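Acyl-CoA dehydrogenase (Geobacillus kaustophilus, PDB 2PG0) probably uses bound FAD to dehydrogenate acyl chains, introducing a double bond at the alpha-beta position. Local coordinates at residues R22-K27 with R44-K49; D168-A173 with P197-G202; Q288-E293 with A340-G345. All blocks are in the same frame, centred on the assembly; numbering follows the deposited sequence.

Interaction 1 (R22-K27 with R44-K49); sequences RKFLEK and RSFWAK
Lys49 and Phe24 meet across the contact, and the polar end of the lysine has its partner on the same helix as the phenylalanine: its NZ forms a salt bridge with Glu28 OE1, one residue past 22-27. Lys49 thus meets helix 12-28 at two points, a salt bridge at NZ and a van der Waals contact at CB. Lys49 CB lies 3.8 Å from Phe24 CZ, near the plane of the ring, so it is the ring's edge that abuts the methylene, while the rest of the lysine chain runs on extended and leads away. Phe24 reaches this place because its CG is anti to the backbone N (chi1 174°), which sends the ring out across the gap.

A second point of the same ring, Phe24 CE2, touches Phe46 CE1 at 3.9 Å. The two rings meet obliquely, and the evidence supports apolar contact but no recognised stack. Leu25 completes the patch: its methyl CD2 comes to 4.1 Å from Phe46 CZ, at the rim of that ring and near its plane, the two side chains crossing at about a right angle.

The segment axes are 12.5 Å apart at closest approach and run nearly antiparallel, at 159°. At that spacing long side chains, chiefly the two phenylalanines, bridge the gap; no hydrogen bond links 22-27 to 44-49, and they bury 159 Å² together. Within the N-terminal helical domain, Trp36 and Phe55 add edge-to-face partners to Phe46 and Phe24 respectively. Helix 71-84 receives Leu25, and helix 89-105 receives Phe46 through Ile91.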
loop_
_atom_site.group_PDB
_atom_site.type_symbol
_atom_site.label_atom_id
_atom_site.label_comp_id
_atom_site.label_asym_id
_atom_site.label_seq_id
_atom_site.Cartn_x
_atom_site.Cartn_y
_atom_site.Cartn_z
ATOM N N ARG A 22 -6.528 19.794 -31.187
ATOM C CA ARG A 22 -5.307 18.985 -31.270
ATOM C C ARG A 22 -4.451 19.379 -32.483
ATOM O O ARG A 22 -3.218 19.402 -32.403
ATOM C CB ARG A 22 -5.628 17.495 -31.326
ATOM C CG ARG A 22 -4.394 16.601 -31.163
ATOM C CD ARG A 22 -4.730 15.148 -31.446
ATOM N NE ARG A 22 -5.837 14.657 -30.620
ATOM C CZ ARG A 22 -5.705 14.176 -29.386
ATOM N NH1 ARG A 22 -4.512 14.129 -28.802
ATOM N NH2 ARG A 22 -6.774 13.751 -28.730
ATOM N N LYS A 23 -5.111 19.697 -33.598
ATOM C CA LYS A 23 -4.393 20.134 -34.800
ATOM C C LYS A 23 -3.624 21.432 -34.544
ATOM O O LYS A 23 -2.473 21.573 -34.962
ATOM C CB LYS A 23 -5.345 20.298 -35.981
ATOM C CG LYS A 23 -4.624 20.515 -37.309
ATOM C CD LYS A 23 -5.586 20.444 -38.486
ATOM C CE LYS A 23 -4.812 20.467 -39.800
ATOM N NZ LYS A 23 -5.616 19.875 -40.915
ATOM N N PHE A 24 -4.265 22.368 -33.850
ATOM C CA PHE A 24 -3.622 23.607 -33.426
ATOM C C PHE A 24 -2.380 23.316 -32.566
ATOM O O PHE A 24 -1.293 23.851 -32.818
ATOM C CB PHE A 24 -4.627 24.484 -32.674
ATOM C CG PHE A 24 -4.037 25.727 -32.075
ATOM C CD1 PHE A 24 -3.864 26.878 -32.845
ATOM C CD2 PHE A 24 -3.666 25.757 -30.731
ATOM C CE1 PHE A 24 -3.321 28.034 -32.287
ATOM C CE2 PHE A 24 -3.123 26.910 -30.165
ATOM C CZ PHE A 24 -2.949 28.057 -30.944
ATOM N N LEU A 25 -2.545 22.454 -31.566
ATOM C CA LEU A 25 -1.456 22.131 -30.638
ATOM C C LEU A 25 -0.309 21.368 -31.288
ATOM O O LEU A 25 0.853 21.537 -30.908
ATOM C CB LEU A 25 -1.989 21.338 -29.434
ATOM C CG LEU A 25 -2.992 22.062 -28.531
ATOM C CD1 LEU A 25 -3.465 21.108 -27.431
ATOM C CD2 LEU A 25 -2.392 23.338 -27.937
ATOM N N GLU A 26 -0.632 20.516 -32.258
ATOM C CA GLU A 26 0.395 19.761 -32.971
ATOM C C GLU A 26 1.397 20.680 -33.672
ATOM O O GLU A 26 2.567 20.327 -33.816
ATOM C CB GLU A 26 -0.225 18.754 -33.946
ATOM C CG GLU A 26 -0.591 17.425 -33.263
ATOM C CD GLU A 26 -1.511 16.535 -34.098
ATOM O OE1 GLU A 26 -1.945 16.963 -35.193
ATOM O OE2 GLU A 26 -1.809 15.397 -33.650
ATOM N N LYS A 27 0.930 21.857 -34.091
ATOM C CA LYS A 27 1.803 22.866 -34.692
ATOM C C LYS A 27 2.412 23.827 -33.661
ATOM O O LYS A 27 3.612 24.106 -33.705
ATOM C CB LYS A 27 1.042 23.663 -35.750
ATOM C CG LYS A 27 1.876 24.769 -36.402
ATOM C CD LYS A 27 1.147 25.456 -37.543
ATOM C CE LYS A 27 -0.018 26.310 -37.056
ATOM N NZ LYS A 27 -0.756 26.915 -38.211
ATOM N N ARG A 44 4.003 35.034 -24.640
ATOM C CA ARG A 44 2.742 35.761 -24.807
ATOM C C ARG A 44 2.089 35.506 -26.159
ATOM O O ARG A 44 0.865 35.481 -26.266
ATOM C CB ARG A 44 2.973 37.272 -24.690
ATOM C CG ARG A 44 3.017 37.840 -23.289
ATOM C CD ARG A 44 1.760 37.497 -22.497
ATOM N NE ARG A 44 0.657 38.453 -22.647
ATOM C CZ ARG A 44 0.293 39.329 -21.708
ATOM N NH1 ARG A 44 0.950 39.398 -20.553
ATOM N NH2 ARG A 44 -0.735 40.134 -21.921
ATOM N N SER A 45 2.916 35.351 -27.190
ATOM C CA SER A 45 2.421 35.106 -28.549
ATOM C C SER A 45 1.566 33.836 -28.631
ATOM O O SER A 45 0.616 33.780 -29.418
ATOM C CB SER A 45 3.580 35.067 -29.555
ATOM O OG SER A 45 4.464 33.997 -29.276
ATOM N N PHE A 46 1.885 32.835 -27.801
ATOM C CA PHE A 46 1.072 31.618 -27.738
ATOM C C PHE A 46 -0.342 31.889 -27.216
ATOM O O PHE A 46 -1.311 31.391 -27.778
ATOM C CB PHE A 46 1.736 30.504 -26.913
ATOM C CG PHE A 46 0.910 29.242 -26.850
ATOM C CD1 PHE A 46 0.879 28.362 -27.935
ATOM C CD2 PHE A 46 0.124 28.960 -25.736
ATOM C CE1 PHE A 46 0.097 27.199 -27.898
ATOM C CE2 PHE A 46 -0.655 27.798 -25.684
ATOM C CZ PHE A 46 -0.672 26.916 -26.769
ATOM N N TRP A 47 -0.447 32.656 -26.133
ATOM C CA TRP A 47 -1.744 33.089 -25.607
ATOM C C TRP A 47 -2.553 33.885 -26.640
ATOM O O TRP A 47 -3.772 33.716 -26.754
ATOM C CB TRP A 47 -1.535 33.954 -24.367
ATOM C CG TRP A 47 -1.125 33.180 -23.141
ATOM C CD1 TRP A 47 0.116 32.693 -22.847
ATOM C CD2 TRP A 47 -1.966 32.830 -22.035
ATOM N NE1 TRP A 47 0.098 32.052 -21.621
ATOM C CE2 TRP A 47 -1.167 32.127 -21.103
ATOM C CE3 TRP A 47 -3.320 33.045 -21.742
ATOM C CZ2 TRP A 47 -1.679 31.638 -19.896
ATOM C CZ3 TRP A 47 -3.831 32.554 -20.547
ATOM C CH2 TRP A 47 -3.006 31.861 -19.636
ATOM N N ALA A 48 -1.860 34.755 -27.378
ATOM C CA ALA A 48 -2.488 35.558 -28.425
ATOM C C ALA A 48 -3.076 34.655 -29.510
ATOM O O ALA A 48 -4.178 34.907 -30.003
ATOM C CB ALA A 48 -1.479 36.529 -29.022
ATOM N N LYS A 49 -2.333 33.610 -29.881
ATOM C CA LYS A 49 -2.809 32.629 -30.857
ATOM C C LYS A 49 -4.000 31.848 -30.310
ATOM O O LYS A 49 -4.970 31.608 -31.022
ATOM C CB LYS A 49 -1.684 31.675 -31.268
ATOM C CG LYS A 49 -0.602 32.325 -32.129
ATOM C CD LYS A 49 0.641 31.449 -32.147
ATOM C CE LYS A 49 1.701 31.982 -33.079
ATOM N NZ LYS A 49 2.965 31.191 -32.946
#

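Interaction 2 (D168-A173 with P197-G202)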
loop_
_atom_site.group_PDB
_atom_site.type_symbol
_atom_site.label_atom_id
_atom_site.label_comp_id
_atom_site.label_asym_id
_atom_site.label_seq_id
_atom_site.Cartn_x
_atom_site.Cartn_y
_atom_site.Cartn_z
ATOM N N ASP A 168 -1.869 40.121 -16.103
ATOM C CA ASP A 168 -2.178 41.546 -16.213
ATOM C C ASP A 168 -3.298 41.938 -15.258
ATOM O O ASP A 168 -3.460 43.119 -14.925
ATOM C CB ASP A 168 -2.609 41.861 -17.646
ATOM C CG ASP A 168 -1.633 41.334 -18.672
ATOM O OD1 ASP A 168 -0.518 41.891 -18.769
ATOM O OD2 ASP A 168 -1.982 40.357 -19.376
ATOM N N LEU A 169 -4.085 40.943 -14.858
ATOM C CA LEU A 169 -5.172 41.096 -13.899
ATOM C C LEU A 169 -4.994 40.030 -12.828
ATOM O O LEU A 169 -4.980 38.845 -13.139
ATOM C CB LEU A 169 -6.530 40.873 -14.571
ATOM C CG LEU A 169 -7.119 41.878 -15.561
ATOM C CD1 LEU A 169 -8.542 41.446 -15.881
ATOM C CD2 LEU A 169 -7.113 43.297 -15.002
ATOM N N ILE A 170 -4.856 40.441 -11.574
ATOM C CA ILE A 170 -4.689 39.465 -10.497
ATOM C C ILE A 170 -5.829 39.616 -9.486
ATOM O O ILE A 170 -6.016 40.687 -8.913
ATOM C CB ILE A 170 -3.287 39.575 -9.810
ATOM C CG1 ILE A 170 -2.143 39.488 -10.834
ATOM C CG2 ILE A 170 -3.107 38.480 -8.761
ATOM C CD1 ILE A 170 -1.730 40.841 -11.445
ATOM N N VAL A 171 -6.606 38.551 -9.301
ATOM C CA VAL A 171 -7.629 38.527 -8.253
ATOM C C VAL A 171 -6.937 38.250 -6.907
ATOM O O VAL A 171 -6.423 37.152 -6.676
ATOM C CB VAL A 171 -8.736 37.493 -8.545
ATOM C CG1 VAL A 171 -9.749 37.446 -7.395
ATOM C CG2 VAL A 171 -9.440 37.808 -9.883
ATOM N N VAL A 172 -6.913 39.259 -6.037
ATOM C CA VAL A 172 -6.156 39.188 -4.780
ATOM C C VAL A 172 -7.070 39.070 -3.552
ATOM O O VAL A 172 -7.954 39.904 -3.344
ATOM C CB VAL A 172 -5.187 40.396 -4.620
ATOM C CG1 VAL A 172 -4.384 40.295 -3.318
ATOM C CG2 VAL A 172 -4.239 40.484 -5.820
ATOM N N ALA A 173 -6.846 38.029 -2.749
ATOM C CA ALA A 173 -7.558 37.870 -1.478
ATOM C C ALA A 173 -6.809 38.651 -0.404
ATOM O O ALA A 173 -5.626 38.418 -0.167
ATOM C CB ALA A 173 -7.680 36.390 -1.095
ATOM N N PRO A 197 0.928 51.156 -8.913
ATOM C CA PRO A 197 2.029 51.635 -8.077
ATOM C C PRO A 197 2.109 50.812 -6.788
ATOM O O PRO A 197 1.075 50.542 -6.179
ATOM C CB PRO A 197 1.629 53.085 -7.760
ATOM C CG PRO A 197 0.656 53.462 -8.837
ATOM C CD PRO A 197 -0.085 52.202 -9.147
ATOM N N GLY A 198 3.315 50.390 -6.415
ATOM C CA GLY A 198 3.529 49.592 -5.195
ATOM C C GLY A 198 3.430 48.080 -5.372
ATOM O O GLY A 198 3.691 47.320 -4.430
ATOM N N PHE A 199 3.051 47.653 -6.574
ATOM C CA PHE A 199 2.890 46.243 -6.916
ATOM C C PHE A 199 4.101 45.787 -7.717
ATOM O O PHE A 199 4.371 46.309 -8.802
ATOM C CB PHE A 199 1.579 46.054 -7.704
ATOM C CG PHE A 199 1.437 44.711 -8.392
ATOM C CD1 PHE A 199 1.726 43.519 -7.726
ATOM C CD2 PHE A 199 0.963 44.643 -9.703
ATOM C CE1 PHE A 199 1.576 42.280 -8.371
ATOM C CE2 PHE A 199 0.802 43.414 -10.351
ATOM C CZ PHE A 199 1.118 42.233 -9.682
ATOM N N THR A 200 4.847 44.835 -7.163
ATOM C CA THR A 200 5.988 44.256 -7.858
ATOM C C THR A 200 5.899 42.733 -7.853
ATOM O O THR A 200 5.054 42.146 -7.171
ATOM C CB THR A 200 7.346 44.701 -7.257
ATOM O OG1 THR A 200 7.433 44.275 -5.891
ATOM C CG2 THR A 200 7.512 46.221 -7.344
ATOM N N ARG A 201 6.777 42.103 -8.627
ATOM C CA ARG A 201 6.772 40.656 -8.765
ATOM C C ARG A 201 8.178 40.116 -8.521
ATOM O O ARG A 201 9.176 40.801 -8.776
ATOM C CB ARG A 201 6.242 40.274 -10.154
ATOM C CG ARG A 201 4.924 40.985 -10.496
ATOM C CD ARG A 201 4.712 41.186 -11.984
ATOM N NE ARG A 201 3.715 40.253 -12.472
ATOM C CZ ARG A 201 2.542 40.581 -13.008
ATOM N NH1 ARG A 201 2.174 41.850 -13.191
ATOM N NH2 ARG A 201 1.740 39.607 -13.387
ATOM N N GLY A 202 8.258 38.897 -7.999
ATOM C CA GLY A 202 9.550 38.265 -7.791
ATOM C C GLY A 202 10.064 37.652 -9.078
ATOM O O GLY A 202 9.334 37.565 -10.072
#
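In the beta-rich middle domain, Ile170 of strand 169-175 faces Phe199 and Arg201 of strand 199-201, a contact between two different sheets. The methyl CD1 of Ile170 does the touching: it stands 3.6 Å from Phe199 CZ and 3.8 Å from Phe199 CE2, approaching the ring obliquely. The isoleucine has CG1 anti to its carbonyl carbon (chi1 -54°), and this branch carries CD1 across the gap, with chi2 at 88° turning CD1 toward Phe199. Arg201 NH2 is a looser neighbour, 4.2 Å from Ile170 CD1.

Phe199 also packs on the arginine: its CZ lies 3.6 Å above one face of the Arg201 guanidinium, displaced toward the rim. Arg201 bends at its third torsion (105°), and its polar end is held by backbone carbonyls: NH2 donates to Ala167 O and NE to Gly164 O.

Strand 169-175 lies inside the mixed sheet between 125-128 and 187-193, whereas 199-201 pairs with 216-220 of the antiparallel sheet; Ile170 and Phe199 are nearest in backbone, yet their CA atoms are 10.8 Å apart. That spacing is consistent with side chains meeting between two sheets, where Leu218 touches both Ile170 and Phe199. The side chain of Ile170 is about 6 Å from that of Ile127, an FAD-binding residue, and about 8 Å from a bound FAD.

Interaction 3 (Q288-E293 with A340-G345). With FAD (flavin-adenine dinucleotide), chain D.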
loop_
_atom_site.group_PDB
_atom_site.type_symbol
_atom_site.label_atom_id
_atom_site.label_comp_id
_atom_site.label_asym_id
_atom_site.label_seq_id
_atom_site.Cartn_x
_atom_site.Cartn_y
_atom_site.Cartn_z
ATOM N N GLN A 288 2.922 -7.379 -16.930
ATOM C CA GLN A 288 1.511 -7.494 -17.320
ATOM C C GLN A 288 0.554 -7.131 -16.190
ATOM O O GLN A 288 -0.395 -6.379 -16.401
ATOM C CB GLN A 288 1.210 -8.901 -17.830
ATOM C CG GLN A 288 1.944 -9.241 -19.131
ATOM C CD GLN A 288 1.819 -10.701 -19.535
ATOM O OE1 GLN A 288 1.596 -11.585 -18.703
ATOM N NE2 GLN A 288 1.997 -10.964 -20.827
ATOM N N PHE A 289 0.806 -7.656 -14.996
ATOM C CA PHE A 289 -0.072 -7.377 -13.860
ATOM C C PHE A 289 0.036 -5.911 -13.410
ATOM O O PHE A 289 -0.980 -5.274 -13.097
ATOM C CB PHE A 289 0.226 -8.328 -12.696
ATOM C CG PHE A 289 -0.482 -9.659 -12.785
ATOM C CD1 PHE A 289 -0.686 -10.296 -14.014
ATOM C CD2 PHE A 289 -0.924 -10.296 -11.620
ATOM C CE1 PHE A 289 -1.332 -11.549 -14.084
ATOM C CE2 PHE A 289 -1.559 -11.541 -11.674
ATOM C CZ PHE A 289 -1.768 -12.171 -12.912
ATOM N N ARG A 290 1.257 -5.374 -13.387
ATOM C CA ARG A 290 1.459 -3.968 -13.021
ATOM C C ARG A 290 0.694 -3.064 -13.968
ATOM O O ARG A 290 0.026 -2.124 -13.530
ATOM C CB ARG A 290 2.947 -3.610 -12.989
ATOM C CG ARG A 290 3.649 -4.248 -11.794
ATOM C CD ARG A 290 5.153 -4.184 -11.951
ATOM N NE ARG A 290 5.694 -2.876 -11.605
ATOM C CZ ARG A 290 6.994 -2.620 -11.491
ATOM N NH1 ARG A 290 7.882 -3.581 -11.708
ATOM N NH2 ARG A 290 7.407 -1.401 -11.158
ATOM N N LEU A 291 0.762 -3.367 -15.265
ATOM C CA LEU A 291 0.008 -2.591 -16.254
ATOM C C LEU A 291 -1.504 -2.768 -16.098
ATOM O O LEU A 291 -2.256 -1.797 -16.223
ATOM C CB LEU A 291 0.460 -2.911 -17.678
ATOM C CG LEU A 291 1.841 -2.371 -18.074
ATOM C CD1 LEU A 291 2.304 -3.094 -19.333
ATOM C CD2 LEU A 291 1.806 -0.869 -18.298
ATOM N N ALA A 292 -1.930 -4.000 -15.824
ATOM C CA ALA A 292 -3.352 -4.303 -15.586
ATOM C C ALA A 292 -3.875 -3.512 -14.387
ATOM O O ALA A 292 -4.986 -2.975 -14.431
ATOM C CB ALA A 292 -3.552 -5.793 -15.380
ATOM N N GLU A 293 -3.063 -3.426 -13.329
ATOM C CA GLU A 293 -3.442 -2.673 -12.131
ATOM C C GLU A 293 -3.515 -1.173 -12.408
ATOM O O GLU A 293 -4.462 -0.511 -11.980
ATOM C CB GLU A 293 -2.505 -2.980 -10.953
ATOM C CG GLU A 293 -2.661 -4.401 -10.404
ATOM C CD GLU A 293 -1.813 -4.677 -9.159
ATOM O OE1 GLU A 293 -1.320 -3.716 -8.517
ATOM O OE2 GLU A 293 -1.656 -5.871 -8.814
ATOM N N ALA A 340 5.838 4.038 -13.857
ATOM C CA ALA A 340 6.355 4.401 -15.180
ATOM C C ALA A 340 7.876 4.618 -15.188
ATOM O O ALA A 340 8.570 4.056 -16.036
ATOM C CB ALA A 340 5.627 5.636 -15.719
ATOM N N MET A 341 8.399 5.427 -14.261
ATOM C CA MET A 341 9.851 5.623 -14.203
ATOM C C MET A 341 10.558 4.275 -14.063
ATOM O O MET A 341 11.465 3.969 -14.839
ATOM C CB MET A 341 10.296 6.583 -13.085
ATOM C CG MET A 341 11.839 6.865 -13.115
ATOM S SD MET A 341 12.472 7.745 -11.660
ATOM C CE MET A 341 12.099 9.397 -12.238
ATOM N N GLN A 342 10.119 3.472 -13.092
ATOM C CA GLN A 342 10.757 2.184 -12.793
ATOM C C GLN A 342 10.745 1.232 -13.986
ATOM O O GLN A 342 11.751 0.592 -14.292
ATOM C CB GLN A 342 10.116 1.514 -11.571
ATOM C CG GLN A 342 10.833 0.212 -11.108
ATOM C CD GLN A 342 12.235 0.444 -10.535
ATOM O OE1 GLN A 342 12.572 1.555 -10.127
ATOM N NE2 GLN A 342 13.052 -0.614 -10.496
ATOM N N LEU A 343 9.610 1.157 -14.671
ATOM C CA LEU A 343 9.486 0.254 -15.806
ATOM C C LEU A 343 10.300 0.675 -17.034
ATOM O O LEU A 343 10.498 -0.130 -17.948
ATOM C CB LEU A 343 8.015 0.018 -16.151
ATOM C CG LEU A 343 7.277 -0.848 -15.125
ATOM C CD1 LEU A 343 5.764 -0.771 -15.332
ATOM C CD2 LEU A 343 7.776 -2.305 -15.163
ATOM N N HIS A 344 10.769 1.927 -17.057
ATOM C CA HIS A 344 11.660 2.394 -18.131
ATOM C C HIS A 344 13.144 2.048 -17.864
ATOM O O HIS A 344 14.016 2.270 -18.719
ATOM C CB HIS A 344 11.513 3.910 -18.340
ATOM C CG HIS A 344 10.329 4.316 -19.167
ATOM N ND1 HIS A 344 9.035 4.272 -18.692
ATOM C CD2 HIS A 344 10.251 4.822 -20.422
ATOM C CE1 HIS A 344 8.209 4.708 -19.628
ATOM N NE2 HIS A 344 8.922 5.053 -20.687
ATOM N N GLY A 345 13.433 1.512 -16.680
ATOM C CA GLY A 345 14.819 1.278 -16.266
ATOM C C GLY A 345 15.587 2.587 -16.175
ATOM O O GLY A 345 15.021 3.611 -15.808
HETATM P PA FAD D . 16.234 -2.836 -18.584
HETATM O O1A FAD D . 15.948 -2.604 -20.051
HETATM O O2A FAD D . 17.129 -4.012 -18.286
HETATM O O5B FAD D . 14.843 -3.028 -17.793
HETATM C C5B FAD D . 13.861 -2.014 -17.830
HETATM C C4B FAD D . 12.709 -2.445 -16.937
HETATM O O4B FAD D . 12.270 -3.715 -17.375
HETATM C C3B FAD D . 13.147 -2.595 -15.485
HETATM O O3B FAD D . 12.423 -1.713 -14.674
HETATM C C2B FAD D . 12.697 -3.967 -15.061
HETATM O O2B FAD D . 11.622 -3.780 -14.172
HETATM C C1B FAD D . 12.045 -4.574 -16.281
HETATM N N9A FAD D . 12.507 -5.958 -16.502
HETATM C C8A FAD D . 13.573 -6.409 -17.243
HETATM N N7A FAD D . 13.607 -7.763 -17.166
HETATM C C5A FAD D . 12.575 -8.174 -16.389
HETATM C C6A FAD D . 12.134 -9.426 -15.977
HETATM N N6A FAD D . 12.747 -10.534 -16.388
HETATM N N1A FAD D . 11.021 -9.515 -15.162
HETATM C C2A FAD D . 10.341 -8.385 -14.753
HETATM N N3A FAD D . 10.780 -7.146 -15.167
HETATM C C4A FAD D . 11.875 -7.047 -15.969
HETATM N N1 FAD D . 25.750 0.581 -15.334
HETATM C C2 FAD D . 27.083 0.205 -15.259
HETATM O O2 FAD D . 27.460 -0.845 -15.783
HETATM N N3 FAD D . 27.996 1.015 -14.607
HETATM C C4 FAD D . 27.581 2.201 -14.024
HETATM O O4 FAD D . 28.403 2.911 -13.451
HETATM C C4X FAD D . 26.234 2.580 -14.085
HETATM N N5 FAD D . 25.805 3.765 -13.504
HETATM C C5X FAD D . 24.480 4.145 -13.597
HETATM C C6 FAD D . 24.074 5.348 -13.022
HETATM C C7 FAD D . 22.747 5.753 -13.095
HETATM C C7M FAD D . 22.366 7.061 -12.457
HETATM C C8 FAD D . 21.817 4.938 -13.755
HETATM C C8M FAD D . 20.372 5.299 -13.875
HETATM C C9 FAD D . 22.225 3.740 -14.330
HETATM C C9A FAD D . 23.554 3.323 -14.253
HETATM N N10 FAD D . 23.970 2.116 -14.820
HETATM C C10 FAD D . 25.312 1.759 -14.750
HETATM C "C1'" FAD D . 22.996 1.134 -15.449
HETATM C "C2'" FAD D . 21.962 0.485 -14.514
HETATM O "O2'" FAD D . 22.536 -0.558 -13.752
HETATM C "C3'" FAD D . 20.811 -0.049 -15.373
HETATM O "O3'" FAD D . 20.000 1.050 -15.743
HETATM C "C4'" FAD D . 19.957 -1.135 -14.703
HETATM O "O4'" FAD D . 20.719 -2.306 -14.479
HETATM C "C5'" FAD D . 18.740 -1.530 -15.541
HETATM O "O5'" FAD D . 19.107 -1.763 -16.885
HETATM P P FAD D . 18.333 -0.984 -18.056
HETATM O O1P FAD D . 18.371 0.499 -17.790
HETATM O O2P FAD D . 18.926 -1.342 -19.400
HETATM O O3P FAD D . 16.799 -1.476 -17.920
#
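Van der Waals contacts gather round the Arg290 guanidinium. Leu343 CD2 lies over one face of it, offset toward the rim and 3.7 Å from Arg290 NH1. Gln342 CG sits at its edge, in the plane, 3.8 Å from Arg290 NH2. The guanidinium and the Gln342 amide are turned only 18° from each other.

No hydrogen bond joins the two segments; charged and polar links come from outside them. Glu373 of the third subunit takes Arg290 NH1 at OE2 and Gln342 NE2 at OE1, one carboxylate spanning both residues, and Arg290 NE makes a further salt bridge with Glu339 of the same chain, just ahead of 340-345. These bonds probably fix the guanidinium's rotation, with one face against Leu343 CD2.

Within 340-345, His344 ND1 donates to Ala340 O at 2.7 Å (156° at the hydrogen), reaching it from above the carbonyl plane and tying the ring back to the last turns of helix 319-343.

Cofactor contacts lie along the same turn: Gln342 O accepts FAD O3B, although the modelled 2.4 Å is doubtfully short, and Leu343 O is 3.4 Å from FAD C4B. A helix C-terminal region lining the FAD pocket at a subunit interface is characteristic of tetrameric acyl-CoA dehydrogenases.

Overall arrangement
The interactions follow one another along the chain without interleaving, one in each family region: interaction 1 in the N-terminal helices, interaction 2 in the middle sheets, interaction 3 in the C-terminal helices. Interactions 1 and 2 have centres 27 Å apart yet touch directly, since Arg44 NH2 forms a 2.8 Å salt bridge with Asp168 OD2 and so links helix 44-52 to the start of 168-173. Interaction 3 stands apart, its centre 33 Å from that of interaction 1 and 44 Å from that of interaction 2, across the chain's centre from the latter. It alone meets other subunits, which share its FAD pocket; interaction 2 lies near FAD-binding residues of the middle domain.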